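Local coordinates for alternansucrase (Leuconostoc mesenteroides, PDB 6HVG), which belongs to glycoside hydrolase family 70, with a circularly permuted (beta/alpha)8 barrel, a bound calcium ion and flanking repeats of the choline-binding and cell-wall-binding type, at residues R557-I562 with V626-L631; E575-N580 with V1157-Y1162; D616-D621 with A1152-V1157; V620-N625 with I657-N662; Q672-L677 with V742-S747. All blocks are in the same frame, centred on the assembly; numbering follows the deposited sequence.

Contact 1 (R557-I562 with V626-L631); sequences RQPINI and VDADLL
Ala628 CB sits between Pro559 and Ile562. Ile562 CD1 comes to 3.7 Å from Ala628 CB, and Pro559 CD lies 4.0 Å from it. Ile562 CG1 is anti to the backbone N (chi1 -170°). This starts the long branch toward Ala628, and CD1 carries the contact. The same CD1 stands 3.7 Å from Asp629 OD1, and the side chains of Ile562 and Asp629 cross at about a right angle. On the polar side, Arg557 and Asp627 lie side by side and point the same way. Of the Arg557 side chain, CB and CG do the touching, with CB 3.8 Å from Asp627 OD2. The guanidinium leads away and is turned about 45° from the carboxylate plane. Arg557 NH1 donates to Ile562 O and to the backbone O of Ser1229. The backbones are joined by Ala628 N donating to Arg557 O at 2.8 Å. This is the entry to helix 629-642, which follows strand 617-620 in the barrel of the family 70 domain. Asp627 OD1 makes a capping bond there, accepting from Asp629 N at 3.1 Å through its anti lone pair. The Ser1229 hydroxyl lies between Asp627 OD2 and Asp629 OD2; its one proton can go to only one of them at a time. Gln590 NE2 also donates to Asp629 OD2. Tyr668 of helix 665-671 packs on Pro559 and Ile562.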
# COMPACT_ATOMS: atom_id res chain seq x y z
N ARG A 557 16.98 10.62 0.69
CA ARG A 557 17.93 11.12 1.67
C ARG A 557 17.31 11.08 3.06
O ARG A 557 17.30 12.09 3.77
CB ARG A 557 18.42 12.53 1.31
CG ARG A 557 19.18 12.57 -0.01
CD ARG A 557 20.39 11.64 0.02
NE ARG A 557 21.18 11.78 -1.20
CZ ARG A 557 22.17 12.66 -1.40
NH1 ARG A 557 22.51 13.53 -0.46
NH2 ARG A 557 22.80 12.68 -2.54
N GLN A 558 16.89 9.90 3.48
CA GLN A 558 16.34 9.70 4.82
C GLN A 558 17.49 9.81 5.81
O GLN A 558 18.64 9.92 5.38
CB GLN A 558 15.61 8.37 4.96
CG GLN A 558 16.48 7.17 4.72
CD GLN A 558 15.77 5.86 5.01
OE1 GLN A 558 14.76 5.82 5.72
NE2 GLN A 558 16.34 4.77 4.52
N PRO A 559 17.20 9.81 7.13
CA PRO A 559 18.29 9.99 8.10
C PRO A 559 19.49 9.07 7.86
O PRO A 559 20.62 9.56 7.74
CB PRO A 559 17.61 9.72 9.44
CG PRO A 559 16.20 10.18 9.20
CD PRO A 559 15.88 9.87 7.79
N ILE A 560 19.25 7.77 7.71
CA ILE A 560 20.34 6.82 7.53
C ILE A 560 21.00 6.94 6.16
O ILE A 560 22.04 6.36 5.93
CB ILE A 560 19.92 5.35 7.79
CG1 ILE A 560 18.90 4.85 6.76
CG2 ILE A 560 19.37 5.19 9.20
CD1 ILE A 560 18.65 3.36 6.81
N ASN A 561 20.40 7.69 5.24
CA ASN A 561 20.99 7.89 3.91
C ASN A 561 21.08 9.34 3.55
O ASN A 561 20.95 9.70 2.38
CB ASN A 561 20.18 7.17 2.83
CG ASN A 561 20.87 7.18 1.48
OD1 ASN A 561 22.07 6.99 1.40
ND2 ASN A 561 20.12 7.42 0.43
N ILE A 562 21.29 10.19 4.55
CA ILE A 562 21.24 11.63 4.31
C ILE A 562 22.31 12.04 3.29
O ILE A 562 22.09 12.99 2.53
CB ILE A 562 21.38 12.43 5.63
CG1 ILE A 562 21.08 13.91 5.38
CG2 ILE A 562 22.75 12.21 6.23
CD1 ILE A 562 20.92 14.72 6.65
N VAL A 626 11.27 11.87 3.14
CA VAL A 626 11.74 13.19 2.76
C VAL A 626 13.24 13.35 3.04
O VAL A 626 13.88 12.45 3.57
CB VAL A 626 10.98 14.30 3.52
CG1 VAL A 626 9.48 14.18 3.29
CG2 VAL A 626 11.32 14.31 5.01
N ASP A 627 13.79 14.49 2.62
CA ASP A 627 15.22 14.81 2.83
C ASP A 627 15.45 15.19 4.29
O ASP A 627 14.85 16.13 4.82
CB ASP A 627 15.67 15.94 1.90
CG ASP A 627 17.19 16.10 1.84
OD1 ASP A 627 17.86 16.15 2.90
OD2 ASP A 627 17.72 16.21 0.73
N ALA A 628 16.33 14.45 4.95
CA ALA A 628 16.53 14.59 6.39
C ALA A 628 17.10 15.96 6.82
O ALA A 628 17.13 16.27 8.01
CB ALA A 628 17.41 13.46 6.88
N ASP A 629 17.56 16.77 5.88
CA ASP A 629 17.92 18.16 6.17
C ASP A 629 16.82 18.92 6.88
O ASP A 629 17.10 19.81 7.67
CB ASP A 629 18.25 18.91 4.88
CG ASP A 629 19.61 18.54 4.28
OD1 ASP A 629 20.48 18.00 5.01
OD2 ASP A 629 19.79 18.83 3.08
N LEU A 630 15.57 18.57 6.60
CA LEU A 630 14.45 19.26 7.21
C LEU A 630 14.47 19.17 8.72
O LEU A 630 13.94 20.06 9.39
CB LEU A 630 13.11 18.73 6.67
CG LEU A 630 12.79 19.01 5.20
CD1 LEU A 630 11.37 18.55 4.89
CD2 LEU A 630 12.96 20.48 4.86
N LEU A 631 15.04 18.11 9.27
CA LEU A 631 15.10 17.97 10.71
C LEU A 631 16.04 19.01 11.30
O LEU A 631 15.73 19.62 12.34
CB LEU A 631 15.55 16.56 11.11
CG LEU A 631 14.75 15.37 10.60
CD1 LEU A 631 15.21 14.09 11.25
CD2 LEU A 631 13.27 15.55 10.84

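Contact 2 (E575-N580 with V1157-Y1162); sequences EFLLAN and VPDQIY. With CA (calcium ion), chain C.
The backbones of Asn580 and Ile1161 form an antiparallel hydrogen-bonded pair, with weak bonds of 3.3 Å in both directions between Asn580 N and Ile1161 O and between Ile1161 N and Asn580 O. The side chain of Asn580 adds a third bond: ND2 donates to Ile1161 O, which lies in the amide plane. Ile1161 O thus takes a main-chain and a side-chain N-H of Asn580. Next to this pair, Ala579 CB stands over the centre of the Tyr1162 ring, 3.6 Å from the centroid, a CH-pi contact. Leu578 CB meets the phenol end of the same residue, 3.7 Å from Tyr1162 OH. At the other end the two segments share a calcium ion. Glu575 binds it twice, through its backbone O at 2.2 Å and through OE2 at 2.1 Å. A bend at chi2 (60°) brings CD, and with it OE2, back to the ion that Glu575 O also binds. Asp1159 OD1 binds at 2.2 Å, and water 1 is a further ligand that donates to Asp1159 O. Leu577 CB packs on Asp1159 OD2 at 3.6 Å. Asp581 and Asn625 complete the site. Two carboxylates brought this close would repel each other, so the ion probably makes their meeting favourable and joins chain parts far apart in sequence.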
# COMPACT_ATOMS: atom_id res chain seq x y z
N GLU A 575 11.37 7.69 -1.07
CA GLU A 575 11.06 9.09 -1.26
C GLU A 575 9.63 9.29 -1.67
O GLU A 575 9.02 10.32 -1.34
CB GLU A 575 11.99 9.68 -2.32
CG GLU A 575 11.88 11.20 -2.54
CD GLU A 575 12.19 12.04 -1.32
OE1 GLU A 575 13.39 12.14 -0.95
OE2 GLU A 575 11.21 12.61 -0.76
N PHE A 576 9.08 8.32 -2.38
CA PHE A 576 7.73 8.46 -2.91
C PHE A 576 6.74 7.76 -2.03
O PHE A 576 6.93 6.60 -1.70
CB PHE A 576 7.65 7.89 -4.32
CG PHE A 576 8.52 8.63 -5.29
CD1 PHE A 576 8.05 9.74 -5.93
CD2 PHE A 576 9.81 8.23 -5.49
CE1 PHE A 576 8.86 10.45 -6.80
CE2 PHE A 576 10.62 8.91 -6.35
CZ PHE A 576 10.15 10.03 -7.01
N LEU A 577 5.70 8.49 -1.64
CA LEU A 577 4.72 8.01 -0.71
C LEU A 577 3.35 8.24 -1.29
O LEU A 577 2.66 7.28 -1.65
CB LEU A 577 4.90 8.73 0.65
CG LEU A 577 3.87 8.49 1.76
CD1 LEU A 577 3.80 7.02 2.16
CD2 LEU A 577 4.27 9.34 2.95
N LEU A 578 2.95 9.50 -1.40
CA LEU A 578 1.60 9.84 -1.89
C LEU A 578 1.65 11.08 -2.71
O LEU A 578 2.47 11.98 -2.48
CB LEU A 578 0.62 10.05 -0.72
CG LEU A 578 0.15 8.80 0.04
CD1 LEU A 578 -0.31 9.12 1.45
CD2 LEU A 578 -0.99 8.12 -0.69
N ALA A 579 0.73 11.15 -3.66
CA ALA A 579 0.43 12.36 -4.42
C ALA A 579 1.65 12.95 -5.10
O ALA A 579 2.44 12.20 -5.71
CB ALA A 579 -0.29 13.40 -3.56
N ASN A 580 1.78 14.27 -5.08
CA ASN A 580 2.91 14.93 -5.69
C ASN A 580 4.01 15.05 -4.69
O ASN A 580 3.86 15.77 -3.72
CB ASN A 580 2.54 16.32 -6.16
CG ASN A 580 1.55 16.29 -7.30
OD1 ASN A 580 1.92 16.09 -8.46
ND2 ASN A 580 0.31 16.50 -6.98
N VAL A 1157 3.82 18.87 7.49
CA VAL A 1157 3.65 17.86 6.44
C VAL A 1157 4.36 18.26 5.15
O VAL A 1157 3.73 18.59 4.18
CB VAL A 1157 2.14 17.63 6.18
CG1 VAL A 1157 1.93 16.52 5.16
CG2 VAL A 1157 1.45 17.27 7.48
N PRO A 1158 5.69 18.19 5.14
CA PRO A 1158 6.46 18.65 3.99
C PRO A 1158 6.59 17.68 2.80
O PRO A 1158 7.06 18.11 1.75
CB PRO A 1158 7.84 18.90 4.60
CG PRO A 1158 7.94 17.91 5.69
CD PRO A 1158 6.56 17.83 6.27
N ASP A 1159 6.21 16.41 2.95
CA ASP A 1159 6.46 15.41 1.90
C ASP A 1159 5.64 15.62 0.62
O ASP A 1159 6.16 15.40 -0.47
CB ASP A 1159 6.22 14.00 2.41
CG ASP A 1159 6.48 12.94 1.32
OD1 ASP A 1159 7.61 12.79 0.85
OD2 ASP A 1159 5.51 12.27 0.91
N GLN A 1160 4.38 16.02 0.72
CA GLN A 1160 3.54 16.09 -0.48
C GLN A 1160 2.43 17.13 -0.45
O GLN A 1160 2.15 17.73 0.58
CB GLN A 1160 2.95 14.70 -0.82
CG GLN A 1160 1.76 14.24 0.01
CD GLN A 1160 2.12 13.87 1.44
OE1 GLN A 1160 3.12 13.17 1.67
NE2 GLN A 1160 1.31 14.30 2.41
N ILE A 1161 1.79 17.29 -1.60
CA ILE A 1161 0.67 18.18 -1.77
C ILE A 1161 -0.24 17.56 -2.84
O ILE A 1161 0.26 16.90 -3.74
CB ILE A 1161 1.17 19.60 -2.13
CG1 ILE A 1161 0.04 20.62 -2.13
CG2 ILE A 1161 1.90 19.60 -3.47
CD1 ILE A 1161 0.54 22.04 -2.19
N TYR A 1162 -1.55 17.74 -2.73
CA TYR A 1162 -2.51 17.08 -3.63
C TYR A 1162 -3.20 18.02 -4.61
O TYR A 1162 -3.24 19.22 -4.41
CB TYR A 1162 -3.63 16.42 -2.83
CG TYR A 1162 -3.30 15.13 -2.11
CD1 TYR A 1162 -2.39 15.10 -1.06
CD2 TYR A 1162 -3.97 13.95 -2.42
CE1 TYR A 1162 -2.14 13.93 -0.36
CE2 TYR A 1162 -3.72 12.77 -1.74
CZ TYR A 1162 -2.82 12.77 -0.70
OH TYR A 1162 -2.62 11.59 -0.00
CA CA C . 9.17 12.37 -0.63
O HOH W 1 9.06 14.71 -0.29

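Contact 3 (D616-D621 with A1152-V1157); sequences DGIRVD and AIADWV
Arg619 and Asp1155 lie side by side on neighbouring parallel strands, 617-620 and 1151-1156. Main-chain bonds set the pairing, from Ala1154 N to Gly617 O, Arg619 N to Ala1154 O and Trp1156 N to Arg619 O (2.8 Å). Asp621 N to Trp1156 O carries it past the strand end. At the start, Asp616 OD2 accepts from Ala1152 N at 2.7 Å through its anti lone pair, and Asp616 N donates to Ala1152 O. Apolar packing fills the face of Ile618, Val620, Ala1154 and Trp1156. Val620 CG2 lies at the indole edge, 4.0 Å from Trp1156 CE3, and Ile618 CD1 reaches the same carbon. Helices 587-601 and 629-642 cover this face. These are the first and last barrel strands in chain order, and their pairing closes the barrel. Salt bridges occupy the other face. The Arg619 chain is extended from CG to NE and runs alongside Asp1155. NH1 meets the syn lone pair of Asp1155 OD1 at 2.7 Å, with OD1 lying 17° out of the guanidinium plane. Asp621 OD1 lies in that plane, 3.2 Å from NH1, and uses its anti lone pair. NH1 thus serves two carboxylates, which probably limits the rotation of the guanidinium.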
# COMPACT_ATOMS: atom_id res chain seq x y z
N ASP A 616 3.10 25.68 19.52
CA ASP A 616 4.32 25.67 20.36
C ASP A 616 5.37 24.68 19.89
O ASP A 616 6.55 24.91 20.10
CB ASP A 616 3.99 25.32 21.81
CG ASP A 616 2.90 26.20 22.39
OD1 ASP A 616 3.20 27.36 22.79
OD2 ASP A 616 1.75 25.75 22.37
N GLY A 617 4.93 23.56 19.33
CA GLY A 617 5.84 22.54 18.85
C GLY A 617 5.33 21.95 17.57
O GLY A 617 4.26 22.32 17.11
N ILE A 618 6.06 21.00 17.01
CA ILE A 618 5.63 20.34 15.77
C ILE A 618 5.74 18.83 15.83
O ILE A 618 6.49 18.29 16.61
CB ILE A 618 6.48 20.83 14.57
CG1 ILE A 618 7.95 20.53 14.83
CG2 ILE A 618 6.28 22.32 14.32
CD1 ILE A 618 8.85 20.74 13.62
N ARG A 619 4.98 18.18 14.97
CA ARG A 619 5.20 16.80 14.60
C ARG A 619 5.69 16.80 13.16
O ARG A 619 5.10 17.46 12.31
CB ARG A 619 3.88 16.05 14.69
CG ARG A 619 3.91 14.64 14.10
CD ARG A 619 2.49 14.06 14.06
NE ARG A 619 2.42 12.72 13.45
CZ ARG A 619 2.40 12.47 12.14
NH1 ARG A 619 2.44 13.45 11.27
NH2 ARG A 619 2.35 11.21 11.72
N VAL A 620 6.76 16.08 12.89
CA VAL A 620 7.29 15.98 11.54
C VAL A 620 6.72 14.72 10.91
O VAL A 620 7.09 13.60 11.30
CB VAL A 620 8.85 15.94 11.53
CG1 VAL A 620 9.39 15.99 10.11
CG2 VAL A 620 9.41 17.10 12.35
N ASP A 621 5.81 14.92 9.97
CA ASP A 621 5.15 13.82 9.25
C ASP A 621 6.12 13.19 8.25
O ASP A 621 6.84 13.90 7.55
CB ASP A 621 3.92 14.37 8.51
CG ASP A 621 3.19 13.31 7.67
OD1 ASP A 621 2.51 12.41 8.24
OD2 ASP A 621 3.29 13.41 6.41
N ALA A 1152 0.30 23.45 22.06
CA ALA A 1152 -0.37 22.99 20.84
C ALA A 1152 0.67 22.58 19.80
O ALA A 1152 1.59 23.34 19.45
CB ALA A 1152 -1.27 24.08 20.27
N ILE A 1153 0.51 21.36 19.29
CA ILE A 1153 1.42 20.81 18.28
C ILE A 1153 0.84 20.95 16.89
O ILE A 1153 -0.29 20.54 16.62
CB ILE A 1153 1.76 19.33 18.56
CG1 ILE A 1153 2.76 19.23 19.70
CG2 ILE A 1153 2.37 18.68 17.35
CD1 ILE A 1153 2.81 17.85 20.31
N ALA A 1154 1.64 21.53 16.00
CA ALA A 1154 1.30 21.65 14.59
C ALA A 1154 1.82 20.45 13.83
O ALA A 1154 2.96 20.08 13.99
CB ALA A 1154 1.95 22.91 14.03
N ASP A 1155 0.98 19.84 12.99
CA ASP A 1155 1.44 18.75 12.12
C ASP A 1155 2.13 19.35 10.90
O ASP A 1155 1.50 19.96 10.05
CB ASP A 1155 0.27 17.84 11.69
CG ASP A 1155 0.64 16.36 11.68
OD1 ASP A 1155 1.78 16.03 11.33
OD2 ASP A 1155 -0.19 15.52 12.04
N TRP A 1156 3.45 19.19 10.84
CA TRP A 1156 4.26 19.71 9.72
C TRP A 1156 4.39 18.61 8.66
O TRP A 1156 5.00 17.54 8.90
CB TRP A 1156 5.64 20.09 10.26
CG TRP A 1156 6.47 20.97 9.42
CD1 TRP A 1156 6.07 22.08 8.74
CD2 TRP A 1156 7.90 20.86 9.21
NE1 TRP A 1156 7.15 22.66 8.11
CE2 TRP A 1156 8.28 21.94 8.39
CE3 TRP A 1156 8.88 19.98 9.65
CZ2 TRP A 1156 9.60 22.15 8.00
CZ3 TRP A 1156 10.21 20.19 9.25
CH2 TRP A 1156 10.55 21.26 8.44
N VAL A 1157 3.82 18.87 7.49
CA VAL A 1157 3.65 17.86 6.44
C VAL A 1157 4.36 18.26 5.15
O VAL A 1157 3.73 18.59 4.18
CB VAL A 1157 2.14 17.63 6.18
CG1 VAL A 1157 1.93 16.52 5.16
CG2 VAL A 1157 1.45 17.27 7.48

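Contact 4 (V620-N625 with I657-N662); sequences VDAVDN and ILEDWN. With CA (calcium ion), chain C.
Glu659 reaches across to the turn at Asp621 and Ala622. Its CB is 3.4 Å from Val620 O. CG is anti to the backbone N (chi1 -166°), and the chain runs on extended. CD comes to 3.7 Å from Ala622 N. At the tip the two oxygens have different partners. OE1 accepts from Ala622 N at 2.6 Å, with the donor above the carboxylate plane, 37° out of it. Asp621 OD1 is also close to OE1, at 3.2 Å, two acceptors with no hydrogen bond between them. A long, weak ion pair to Arg619 NH2 also reaches OE1. OE2 accepts from Trp661 NE1 at 2.8 Å on its anti side. The backbone of Glu659 is held too: its N donates to Val620 O, and its O accepts from Val623 N. Further on, Asp624 OD2 accepts from Asn662 N at 2.9 Å, met nearly head-on to the C-O bond. Asn625 O then binds the calcium ion at 2.3 Å. Val620 CG2 touches Leu658 CD2 at 3.6 Å. The contact joins the ends of neighbouring parallel barrel strands 617-620 and 657-658. Leu631 of helix 629-642 packs on Val620 and Leu658, while Val669 of helix 665-671 covers Leu658 and Asp660.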
# COMPACT_ATOMS: atom_id res chain seq x y z
N VAL A 620 6.76 16.08 12.89
CA VAL A 620 7.29 15.98 11.54
C VAL A 620 6.72 14.72 10.91
O VAL A 620 7.09 13.60 11.30
CB VAL A 620 8.85 15.94 11.53
CG1 VAL A 620 9.39 15.99 10.11
CG2 VAL A 620 9.41 17.10 12.35
N ASP A 621 5.81 14.92 9.97
CA ASP A 621 5.15 13.82 9.25
C ASP A 621 6.12 13.19 8.25
O ASP A 621 6.84 13.90 7.55
CB ASP A 621 3.92 14.37 8.51
CG ASP A 621 3.19 13.31 7.67
OD1 ASP A 621 2.51 12.41 8.24
OD2 ASP A 621 3.29 13.41 6.41
N ALA A 622 6.15 11.86 8.19
CA ALA A 622 6.78 11.11 7.11
C ALA A 622 8.27 11.36 7.00
O ALA A 622 8.78 11.66 5.92
CB ALA A 622 6.09 11.44 5.79
N VAL A 623 8.96 11.25 8.12
CA VAL A 623 10.38 11.58 8.20
C VAL A 623 11.22 10.79 7.20
O VAL A 623 12.11 11.34 6.56
CB VAL A 623 10.89 11.32 9.64
CG1 VAL A 623 12.42 11.39 9.73
CG2 VAL A 623 10.28 12.33 10.60
N ASP A 624 10.95 9.49 7.08
CA ASP A 624 11.73 8.62 6.23
C ASP A 624 11.44 8.78 4.74
O ASP A 624 12.14 8.22 3.90
CB ASP A 624 11.54 7.19 6.69
CG ASP A 624 12.13 6.92 8.08
OD1 ASP A 624 13.01 7.71 8.53
OD2 ASP A 624 11.74 5.91 8.72
N ASN A 625 10.41 9.56 4.40
CA ASN A 625 10.00 9.77 3.01
C ASN A 625 10.40 11.14 2.43
O ASN A 625 9.92 11.52 1.36
CB ASN A 625 8.50 9.63 2.92
CG ASN A 625 7.99 8.47 3.71
OD1 ASN A 625 7.70 8.61 4.90
ND2 ASN A 625 7.82 7.33 3.06
N ILE A 657 7.78 16.23 18.16
CA ILE A 657 7.91 14.79 17.92
C ILE A 657 8.16 14.50 16.45
O ILE A 657 7.86 15.31 15.58
CB ILE A 657 6.67 14.00 18.43
CG1 ILE A 657 5.42 14.37 17.63
CG2 ILE A 657 6.48 14.26 19.92
CD1 ILE A 657 4.15 13.65 18.09
N LEU A 658 8.74 13.33 16.19
CA LEU A 658 9.01 12.84 14.85
C LEU A 658 8.20 11.58 14.59
O LEU A 658 8.14 10.70 15.45
CB LEU A 658 10.48 12.44 14.71
CG LEU A 658 11.54 13.50 14.85
CD1 LEU A 658 12.90 12.86 14.97
CD2 LEU A 658 11.47 14.49 13.68
N GLU A 659 7.61 11.47 13.40
CA GLU A 659 7.12 10.20 12.86
C GLU A 659 8.30 9.56 12.12
O GLU A 659 8.49 9.82 10.93
CB GLU A 659 5.97 10.41 11.89
CG GLU A 659 5.19 9.15 11.53
CD GLU A 659 4.55 9.17 10.12
OE1 GLU A 659 4.51 10.21 9.45
OE2 GLU A 659 4.08 8.11 9.66
N ASP A 660 9.11 8.78 12.85
CA ASP A 660 10.35 8.21 12.33
C ASP A 660 10.38 6.69 12.52
O ASP A 660 10.86 6.19 13.52
CB ASP A 660 11.55 8.87 13.01
CG ASP A 660 11.63 8.58 14.51
OD1 ASP A 660 10.56 8.43 15.17
OD2 ASP A 660 12.78 8.52 15.03
N TRP A 661 9.88 5.96 11.52
CA TRP A 661 9.60 4.54 11.67
C TRP A 661 10.84 3.64 11.61
O TRP A 661 10.83 2.57 12.22
CB TRP A 661 8.59 4.07 10.64
CG TRP A 661 7.23 4.60 10.79
CD1 TRP A 661 6.64 5.56 10.03
CD2 TRP A 661 6.26 4.20 11.76
NE1 TRP A 661 5.35 5.79 10.46
CE2 TRP A 661 5.09 4.96 11.52
CE3 TRP A 661 6.26 3.28 12.80
CZ2 TRP A 661 3.94 4.83 12.29
CZ3 TRP A 661 5.11 3.14 13.55
CH2 TRP A 661 3.98 3.91 13.30
N ASN A 662 11.90 4.05 10.92
CA ASN A 662 13.07 3.17 10.76
C ASN A 662 13.70 2.85 12.10
O ASN A 662 13.87 3.72 12.93
CB ASN A 662 14.14 3.79 9.85
CG ASN A 662 15.20 2.78 9.44
OD1 ASN A 662 16.07 2.41 10.23
ND2 ASN A 662 15.15 2.34 8.20
CA CA C . 9.17 12.37 -0.63
O HOH W 1 9.06 14.71 -0.29

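Contact 5 (Q672-L677 with V742-S747); sequences QGNAQL and VIPNYS
Asn674 and Pro744 reach toward each other tip to tip, and the torsions of Asn674 set this up. Its backbone is in the left-handed helical region, and CG is anti to the carbonyl carbon (chi1 -64°). Asn674 thereby meets Pro744 at CG and CD: Asn674 CG is 3.4 Å from Pro744 CG, and ND2 is 3.5 Å from Pro744 CD. Leu677 also has CG anti to its carbonyl carbon (chi1 -64°). Its CD2 methyl meets the same ring at CB, 3.8 Å from Pro744 CB. Further along, Leu677 O lies in the plane of the Tyr746 ring, at the edge, 3.6 Å from CE1. The Tyr746 hydroxyl bonds to Leu658 O. No direct hydrogen bond crosses between the segments. Water 2 joins them instead, 2.8 Å from Asn674 OD1 and 2.7 Å from Pro744 O. The loop leaves helix 665-671 through a Schellman motif with Gly673 as the C-prime residue, and it leads to barrel strand 678-679. Asn674 ND2 bonds back to Asn670 OD1, which probably helps hold the amide in place. Water 2 has more acceptors in reach than protons, so it cannot satisfy all of them at once. The segments thus meet through packing, partly amide on proline, and through a water whose protons are probably shared among several acceptors.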
# COMPACT_ATOMS: atom_id res chain seq x y z
N GLN A 672 22.32 13.57 16.42
CA GLN A 672 22.07 14.93 15.99
C GLN A 672 21.46 15.84 17.09
O GLN A 672 21.05 16.95 16.81
CB GLN A 672 21.20 14.93 14.74
CG GLN A 672 21.81 14.17 13.56
CD GLN A 672 23.19 14.68 13.15
OE1 GLN A 672 23.38 15.86 12.92
NE2 GLN A 672 24.14 13.76 13.04
N GLY A 673 21.44 15.37 18.33
CA GLY A 673 21.11 16.23 19.48
C GLY A 673 19.65 16.27 19.92
O GLY A 673 19.27 17.13 20.70
N ASN A 674 18.83 15.33 19.43
CA ASN A 674 17.44 15.24 19.83
C ASN A 674 16.64 16.55 19.71
O ASN A 674 15.96 16.95 20.65
CB ASN A 674 17.36 14.69 21.25
CG ASN A 674 17.89 13.28 21.34
OD1 ASN A 674 17.29 12.34 20.82
ND2 ASN A 674 18.99 13.11 22.02
N ALA A 675 16.72 17.22 18.57
CA ALA A 675 15.94 18.45 18.32
C ALA A 675 14.43 18.21 18.32
O ALA A 675 13.65 19.09 18.67
CB ALA A 675 16.37 19.09 17.01
N GLN A 676 14.02 17.01 17.92
CA GLN A 676 12.64 16.55 18.07
C GLN A 676 12.71 15.14 18.67
O GLN A 676 13.68 14.41 18.43
CB GLN A 676 11.92 16.48 16.73
CG GLN A 676 11.89 17.77 15.92
CD GLN A 676 13.13 17.96 15.05
OE1 GLN A 676 13.83 16.99 14.73
NE2 GLN A 676 13.46 19.22 14.75
N LEU A 677 11.70 14.76 19.44
CA LEU A 677 11.69 13.45 20.08
C LEU A 677 11.45 12.33 19.08
O LEU A 677 10.49 12.37 18.33
CB LEU A 677 10.63 13.38 21.17
CG LEU A 677 10.82 14.32 22.36
CD1 LEU A 677 9.61 14.17 23.26
CD2 LEU A 677 12.12 14.02 23.10
N VAL A 742 20.09 7.87 28.35
CA VAL A 742 19.26 7.12 27.44
C VAL A 742 18.61 8.08 26.43
O VAL A 742 18.60 9.31 26.65
CB VAL A 742 18.23 6.29 28.24
CG1 VAL A 742 17.05 7.15 28.63
CG2 VAL A 742 17.81 5.07 27.47
N ILE A 743 18.10 7.55 25.33
CA ILE A 743 17.61 8.41 24.25
C ILE A 743 16.21 8.93 24.54
O ILE A 743 15.29 8.13 24.72
CB ILE A 743 17.60 7.68 22.90
CG1 ILE A 743 19.03 7.24 22.54
CG2 ILE A 743 16.99 8.58 21.82
CD1 ILE A 743 19.18 6.60 21.18
N PRO A 744 16.04 10.26 24.58
CA PRO A 744 14.72 10.78 24.89
C PRO A 744 13.72 10.43 23.82
O PRO A 744 14.07 10.45 22.63
CB PRO A 744 14.93 12.29 24.98
CG PRO A 744 16.16 12.54 24.21
CD PRO A 744 17.01 11.32 24.31
N ASN A 745 12.48 10.13 24.23
CA ASN A 745 11.50 9.58 23.31
C ASN A 745 10.04 9.75 23.73
O ASN A 745 9.75 9.91 24.90
CB ASN A 745 11.75 8.10 23.15
CG ASN A 745 11.39 7.31 24.39
OD1 ASN A 745 10.32 6.73 24.50
ND2 ASN A 745 12.30 7.30 25.35
N TYR A 746 9.13 9.69 22.75
CA TYR A 746 7.70 9.53 23.02
C TYR A 746 7.27 8.12 22.65
O TYR A 746 7.92 7.48 21.85
CB TYR A 746 6.85 10.56 22.28
CG TYR A 746 6.63 10.33 20.80
CD1 TYR A 746 7.59 10.68 19.86
CD2 TYR A 746 5.44 9.78 20.34
CE1 TYR A 746 7.38 10.48 18.50
CE2 TYR A 746 5.21 9.58 19.00
CZ TYR A 746 6.18 9.94 18.07
OH TYR A 746 5.94 9.75 16.72
N SER A 747 6.21 7.62 23.27
CA SER A 747 5.76 6.25 23.02
C SER A 747 4.26 6.18 23.04
O SER A 747 3.62 6.98 23.69
CB SER A 747 6.34 5.27 24.06
OG SER A 747 6.14 5.71 25.38
O HOH W 2 14.59 11.83 20.42

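How the contacts relate
All five contacts lie in the family 70 domain. Contacts 3, 4 and 5 involve the eight-stranded parallel barrel. Contact 3 pairs its first and last strands. Contacts 3 and 4 share Val620, on strand 617-620, and Asp621 just after it, with centres 11 Å apart. Leu658 N and Leu677 O, a probable hydrogen bond, bring contact 5 against contact 4. Contact 1 lies beside contact 4, about 10 Å between centres, at the start of helix 629-642. Contacts 2 and 4 meet at the calcium ion. Contact 2 is about 25 Å from contact 5, centre to centre. Along the chain, 557-562 and 575-580 come first and 1152-1162 last, so early and late parts build one domain.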